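Local coordinates for catalase (PDB 4B7F) that breaks down hydrogen peroxide to water and oxygen at a haem group, at the interface of chains A and B and the interface of chains A and C. Coordinates in Å, arbitrary orientation; residue numbers count along the deposited sequence, not the author numbering. Chains: chain A/B/C, Catalase.

Contact 1: the interface of chains A and B. Residues chain A 443-444, 446, 450; chain B 419.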
ATOM      1  N   ALA A 443       5.876  21.228  32.582  1.00 18.15           N
ATOM      2  CA  ALA A 443       4.462  21.202  32.913  1.00 14.07           C
ATOM      3  C   ALA A 443       3.774  22.406  32.296  1.00 11.69           C
ATOM      4  O   ALA A 443       4.429  23.368  31.913  1.00 15.51           O
ATOM      5  CB  ALA A 443       4.287  21.215  34.386  1.00 15.88           C
ATOM      6  N   TYR A 444       2.454  22.358  32.204  1.00 14.29           N
ATOM      7  CA  TYR A 444       1.692  23.535  31.826  1.00 14.76           C
ATOM      8  C   TYR A 444       1.899  24.614  32.900  1.00 17.34           C
ATOM      9  O   TYR A 444       2.224  24.295  34.053  1.00 13.86           O
ATOM     10  CB  TYR A 444       0.210  23.198  31.746  1.00 13.03           C
ATOM     11  CG  TYR A 444      -0.234  22.497  30.473  1.00 13.91           C
ATOM     12  CD1 TYR A 444       0.249  21.236  30.138  1.00 15.47           C
ATOM     13  CD2 TYR A 444      -1.169  23.087  29.631  1.00 16.84           C
ATOM     14  CE1 TYR A 444      -0.179  20.580  28.977  1.00 13.65           C
ATOM     15  CE2 TYR A 444      -1.596  22.449  28.468  1.00 16.02           C
ATOM     16  CZ  TYR A 444      -1.099  21.197  28.153  1.00 17.80           C
ATOM     17  OH  TYR A 444      -1.532  20.564  27.007  1.00 13.92           O
ATOM     18  N   LYS A 446       1.063  26.727  35.815  1.00 16.81           N
ATOM     19  CA  LYS A 446       0.142  26.318  36.859  1.00 16.73           C
ATOM     20  C   LYS A 446      -0.735  27.478  37.294  1.00 18.27           C
ATOM     21  O   LYS A 446      -0.240  28.539  37.678  1.00 20.16           O
ATOM     22  CB  LYS A 446       0.895  25.730  38.051  1.00 22.64           C
ATOM     23  CG  LYS A 446      -0.037  25.242  39.149  1.00 20.47           C
ATOM     24  CD  LYS A 446       0.735  24.635  40.302  1.00 31.36           C
ATOM     25  CE  LYS A 446      -0.240  24.111  41.343  1.00 32.51           C
ATOM     26  NZ  LYS A 446       0.445  23.359  42.422  1.00 40.51           N
ATOM     27  N   ASP A 450      -5.440  24.563  39.545  1.00 17.59           N
ATOM     28  CA  ASP A 450      -5.079  23.419  38.703  1.00 15.24           C
ATOM     29  C   ASP A 450      -4.656  22.197  39.500  1.00 16.74           C
ATOM     30  O   ASP A 450      -3.649  22.229  40.210  1.00 18.60           O
ATOM     31  CB  ASP A 450      -3.925  23.765  37.752  1.00 11.71           C
ATOM     32  CG  ASP A 450      -4.358  24.609  36.573  1.00 15.22           C
ATOM     33  OD1 ASP A 450      -5.567  24.636  36.253  1.00 14.01           O
ATOM     34  OD2 ASP A 450      -3.467  25.239  35.950  1.00 14.19           O
TER
ATOM     35  N   HIS B 419       2.354  18.694  37.814  1.00 15.12           N
ATOM     36  CA  HIS B 419       3.256  19.705  37.369  1.00 16.76           C
ATOM     37  C   HIS B 419       4.724  19.388  37.384  1.00 18.85           C
ATOM     38  O   HIS B 419       5.526  20.225  37.727  1.00 19.76           O
ATOM     39  CB  HIS B 419       2.934  21.022  38.053  1.00 18.69           C
ATOM     40  CG  HIS B 419       1.565  21.521  37.746  1.00 19.45           C
ATOM     41  ND1 HIS B 419       0.530  21.291  38.524  1.00 22.97           N
ATOM     42  CD2 HIS B 419       1.091  22.213  36.659  1.00 11.80           C
ATOM     43  CE1 HIS B 419      -0.538  21.838  37.978  1.00 14.57           C
ATOM     44  NE2 HIS B 419      -0.184  22.399  36.839  1.00 19.80           N
TER
HETATM   45  O   HOH W   1      -1.761  23.808  34.849  1.00 16.32           O
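B:His419 lays one imidazole face against the aliphatic chain of A:Lys446, and the two side chains cross at about a right angle. The methylene CG of A:Lys446 stands above the ring of B:His419, toward its rim, 3.8 Å from the centroid, a CH-pi contact. Its neighbours on the chain follow the same face: CB of A:Lys446 lies near NE2 and CD2 of B:His419, while CD of the lysine comes 3.8 Å from ND1 of that ring. This passage over the ring follows from a lysine extended throughout, with CG anti to the backbone N (chi1 -178°). The amino end, NZ of A:Lys446, runs past the ring, 4.4 Å from ND1 of B:His419 and not in contact with it.

The rim of the imidazole is used differently. A water lies at the ring edge, in plane, 2.9 Å from NE2 of B:His419, and the bond is nearly straight at the hydrogen (172°). The same water is 2.5 Å from the carboxylate oxygen OD2 of A:Asp450, bridging the chains. A nearby carboxylate could favour a protonated imidazole and the lysine could oppose it; the coordinates do not show the charge. CB of A:Asp450 also packs near CE1 of B:His419, and the backbone oxygen O of A:Tyr444 is 3.5 Å from CD2 of B:His419.

Nearer the histidine backbone, the methyl CB of A:Ala443 touches CA of B:His419 at 3.5 Å.

The whole A-B interface is two-fold symmetric, so a twin patch exists with the chains exchanged. All of these residues lie in loops. Those of chain A belong to the stretch between strand 439-441 and helix 454-463, leading into the C-terminal helices, whereas B:His419, in a left-handed loop conformation (phi 60°), precedes strand 423-424 of its own chain.

Contact 2: the interface of chains A and C. Residues chain A 360, 363-364, 366-367, 385-386; chain C 385, 387.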
ATOM      1  N   ILE A 360      -6.328   5.742   3.715  1.00 10.09           N
ATOM      2  CA  ILE A 360      -7.009   6.005   2.441  1.00  8.82           C
ATOM      3  C   ILE A 360      -6.043   6.049   1.241  1.00  9.77           C
ATOM      4  O   ILE A 360      -6.225   5.316   0.264  1.00 10.45           O
ATOM      5  CB  ILE A 360      -7.788   7.322   2.481  1.00  5.76           C
ATOM      6  CG1 ILE A 360      -8.746   7.340   3.682  1.00  9.54           C
ATOM      7  CG2 ILE A 360      -8.553   7.516   1.171  1.00  7.66           C
ATOM      8  CD1 ILE A 360      -9.283   8.733   4.037  1.00  9.74           C
ATOM      9  N   ASN A 363      -3.666  10.509  -2.048  1.00 10.09           N
ATOM     10  CA  ASN A 363      -4.570  11.416  -2.732  1.00 10.70           C
ATOM     11  C   ASN A 363      -5.977  11.442  -2.163  1.00 10.75           C
ATOM     12  O   ASN A 363      -6.917  11.804  -2.856  1.00  9.46           O
ATOM     13  CB  ASN A 363      -4.564  11.131  -4.238  1.00 11.45           C
ATOM     14  CG  ASN A 363      -3.365  11.747  -4.912  1.00 11.23           C
ATOM     15  OD1 ASN A 363      -3.011  12.879  -4.600  1.00  9.10           O
ATOM     16  ND2 ASN A 363      -2.707  11.000  -5.800  1.00 10.34           N
ATOM     17  N   TYR A 364      -6.102  11.107  -0.883  1.00 10.71           N
ATOM     18  CA  TYR A 364      -7.404  11.090  -0.215  1.00  8.59           C
ATOM     19  C   TYR A 364      -8.172  12.411  -0.307  1.00  8.54           C
ATOM     20  O   TYR A 364      -9.399  12.414  -0.315  1.00 10.92           O
ATOM     21  CB  TYR A 364      -7.238  10.691   1.252  1.00  8.68           C
ATOM     22  CG  TYR A 364      -6.659  11.770   2.134  1.00  9.93           C
ATOM     23  CD1 TYR A 364      -5.284  11.916   2.277  1.00 10.18           C
ATOM     24  CD2 TYR A 364      -7.487  12.619   2.857  1.00  9.64           C
ATOM     25  CE1 TYR A 364      -4.743  12.899   3.094  1.00 10.31           C
ATOM     26  CE2 TYR A 364      -6.957  13.609   3.676  1.00  8.49           C
ATOM     27  CZ  TYR A 364      -5.588  13.738   3.794  1.00 10.02           C
ATOM     28  OH  TYR A 364      -5.054  14.719   4.609  1.00 11.41           O
ATOM     29  N   ASP A 366      -8.730  14.194  -2.702  1.00 11.76           N
ATOM     30  CA  ASP A 366      -9.423  14.321  -3.972  1.00 11.67           C
ATOM     31  C   ASP A 366     -10.736  13.537  -4.060  1.00 10.88           C
ATOM     32  O   ASP A 366     -11.512  13.746  -4.984  1.00 11.88           O
ATOM     33  CB  ASP A 366      -8.494  13.891  -5.102  1.00 13.60           C
ATOM     34  CG  ASP A 366      -7.289  14.812  -5.252  1.00 13.76           C
ATOM     35  OD1 ASP A 366      -7.429  16.038  -5.039  1.00 17.08           O
ATOM     36  OD2 ASP A 366      -6.193  14.302  -5.571  1.00 19.15           O
ATOM     37  N   LEU A 367     -10.984  12.632  -3.114  1.00 10.52           N
ATOM     38  CA  LEU A 367     -12.236  11.873  -3.120  1.00  9.14           C
ATOM     39  C   LEU A 367     -13.401  12.832  -2.943  1.00 11.05           C
ATOM     40  O   LEU A 367     -13.265  13.830  -2.242  1.00 13.67           O
ATOM     41  CB  LEU A 367     -12.251  10.847  -1.994  1.00  9.99           C
ATOM     42  CG  LEU A 367     -11.195   9.751  -2.127  1.00 11.26           C
ATOM     43  CD1 LEU A 367     -11.263   8.837  -0.934  1.00 11.42           C
ATOM     44  CD2 LEU A 367     -11.446   8.963  -3.428  1.00  8.18           C
ATOM     45  N   MET A 385      -3.110   6.789  -7.504  1.00  9.97           N
ATOM     46  CA  MET A 385      -4.509   7.056  -7.815  1.00 11.05           C
ATOM     47  C   MET A 385      -4.802   8.539  -7.966  1.00 12.26           C
ATOM     48  O   MET A 385      -5.742   9.066  -7.354  1.00 10.52           O
ATOM     49  CB  MET A 385      -5.422   6.438  -6.742  1.00 11.39           C
ATOM     50  CG  MET A 385      -5.430   4.893  -6.755  1.00  9.06           C
ATOM     51  SD  MET A 385      -6.335   4.247  -8.195  1.00 11.53           S
ATOM     52  CE  MET A 385      -8.013   4.796  -7.816  1.00 12.10           C
ATOM     53  N   GLN A 386      -4.019   9.216  -8.800  1.00  9.01           N
ATOM     54  CA  GLN A 386      -4.279  10.631  -9.048  1.00 10.64           C
ATOM     55  C   GLN A 386      -5.423  10.767 -10.037  1.00  8.76           C
ATOM     56  O   GLN A 386      -5.289  10.410 -11.207  1.00 10.72           O
ATOM     57  CB  GLN A 386      -3.049  11.365  -9.588  1.00  9.36           C
ATOM     58  CG  GLN A 386      -3.315  12.880  -9.742  1.00 13.45           C
ATOM     59  CD  GLN A 386      -2.156  13.666 -10.344  1.00 18.78           C
ATOM     60  OE1 GLN A 386      -1.177  13.096 -10.821  1.00 11.73           O
ATOM     61  NE2 GLN A 386      -2.275  14.999 -10.327  1.00 14.54           N
TER
ATOM     62  N   MET C 385      -9.488   4.166  -2.085  1.00  9.92           N
ATOM     63  CA  MET C 385      -9.699   5.300  -2.990  1.00  7.21           C
ATOM     64  C   MET C 385     -10.869   5.110  -3.950  1.00 10.95           C
ATOM     65  O   MET C 385     -10.712   5.297  -5.169  1.00 12.01           O
ATOM     66  CB  MET C 385      -8.420   5.600  -3.804  1.00  9.08           C
ATOM     67  CG  MET C 385      -7.271   6.206  -2.977  1.00  8.27           C
ATOM     68  SD  MET C 385      -7.655   7.896  -2.438  1.00 10.94           S
ATOM     69  CE  MET C 385      -7.527   8.805  -3.966  1.00 11.73           C
ATOM     70  N   TYR C 387     -13.651   6.397  -5.846  1.00 13.61           N
ATOM     71  CA  TYR C 387     -14.098   7.697  -6.342  1.00 11.89           C
ATOM     72  C   TYR C 387     -15.534   7.579  -6.848  1.00 15.34           C
ATOM     73  O   TYR C 387     -16.370   8.443  -6.608  1.00 20.97           O
ATOM     74  CB  TYR C 387     -13.241   8.124  -7.535  1.00 13.19           C
ATOM     75  CG  TYR C 387     -11.840   8.647  -7.262  1.00 19.74           C
ATOM     76  CD1 TYR C 387     -11.644   9.976  -6.900  1.00 20.94           C
ATOM     77  CD2 TYR C 387     -10.710   7.835  -7.446  1.00 17.92           C
ATOM     78  CE1 TYR C 387     -10.379  10.479  -6.675  1.00 22.23           C
ATOM     79  CE2 TYR C 387      -9.430   8.335  -7.232  1.00 13.46           C
ATOM     80  CZ  TYR C 387      -9.273   9.662  -6.844  1.00 20.31           C
ATOM     81  OH  TYR C 387      -8.020  10.219  -6.618  1.00 27.20           O
TER
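C:Tyr387 and A:Met385 meet through a hydrogen bond at a two-fold interface of this haem catalase, a family that typically forms tetramers. The phenol OH of C:Tyr387 donates to the backbone O of A:Met385 at 2.7 Å. The acceptor lies at the edge of the tyrosine ring, in its plane, and the C=O...donor angle of 166° places the hydroxyl almost in line with the carbonyl bond.

A CH-pi contact covers one face of the same ring. CD2 of A:Leu367 sits 3.7 Å from the ring centroid of C:Tyr387, displaced toward the rim, and the two side chains run roughly perpendicular. The methyl CE of A:Met385 adds a contact at 3.9 Å to CE2 of C:Tyr387, the two side chains sliding past each other in opposite directions.

Apolar packing centres on C:Met385, whose side chain fits among A:Ile360, A:Asn363, A:Tyr364 and A:Leu367. Its sulfur SD lies 3.7 Å from CG2 of A:Ile360, with the two side chains at about a right angle, and near CG and CD1 of A:Leu367. The methyl CE of C:Met385 packs 3.8 Å from CB of A:Asn363.

Van der Waals contacts with the chain A backbone form a separate group. A bend at chi3 (-72°) curls the thioether back and directs its end at that backbone. There CE of C:Met385 reaches O of A:Asn363 at 3.3 Å. The methylene CG of C:Met385 touches the carbonyl O of A:Ile360 at 3.5 Å.

A:Ile360 immediately follows helix 343-359, which carries the proximal haem tyrosine in the catalase signature, and A:Tyr364 and A:Asp366 belong to the 3-10 helix 364-366. A:Met385 and C:Tyr387 come from equivalent loops of the two chains.

Contact 1 and contact 2 share no residue, and the centres of their C-alpha atoms lie about 42 Å apart. Chain A takes part in both, meeting chain B at contact 1 and chain C at contact 2, each across a different two-fold interface. One element links them in sequence: the long segment between 3-10 helix 368-370 and strand 423-424 supplies the methionine and tyrosine of contact 2 and, near its end, the histidine of contact 1. Each subunit therefore uses one segment on two neighbours, an arrangement consistent with the four-chain deposited assembly being the family's tetramer.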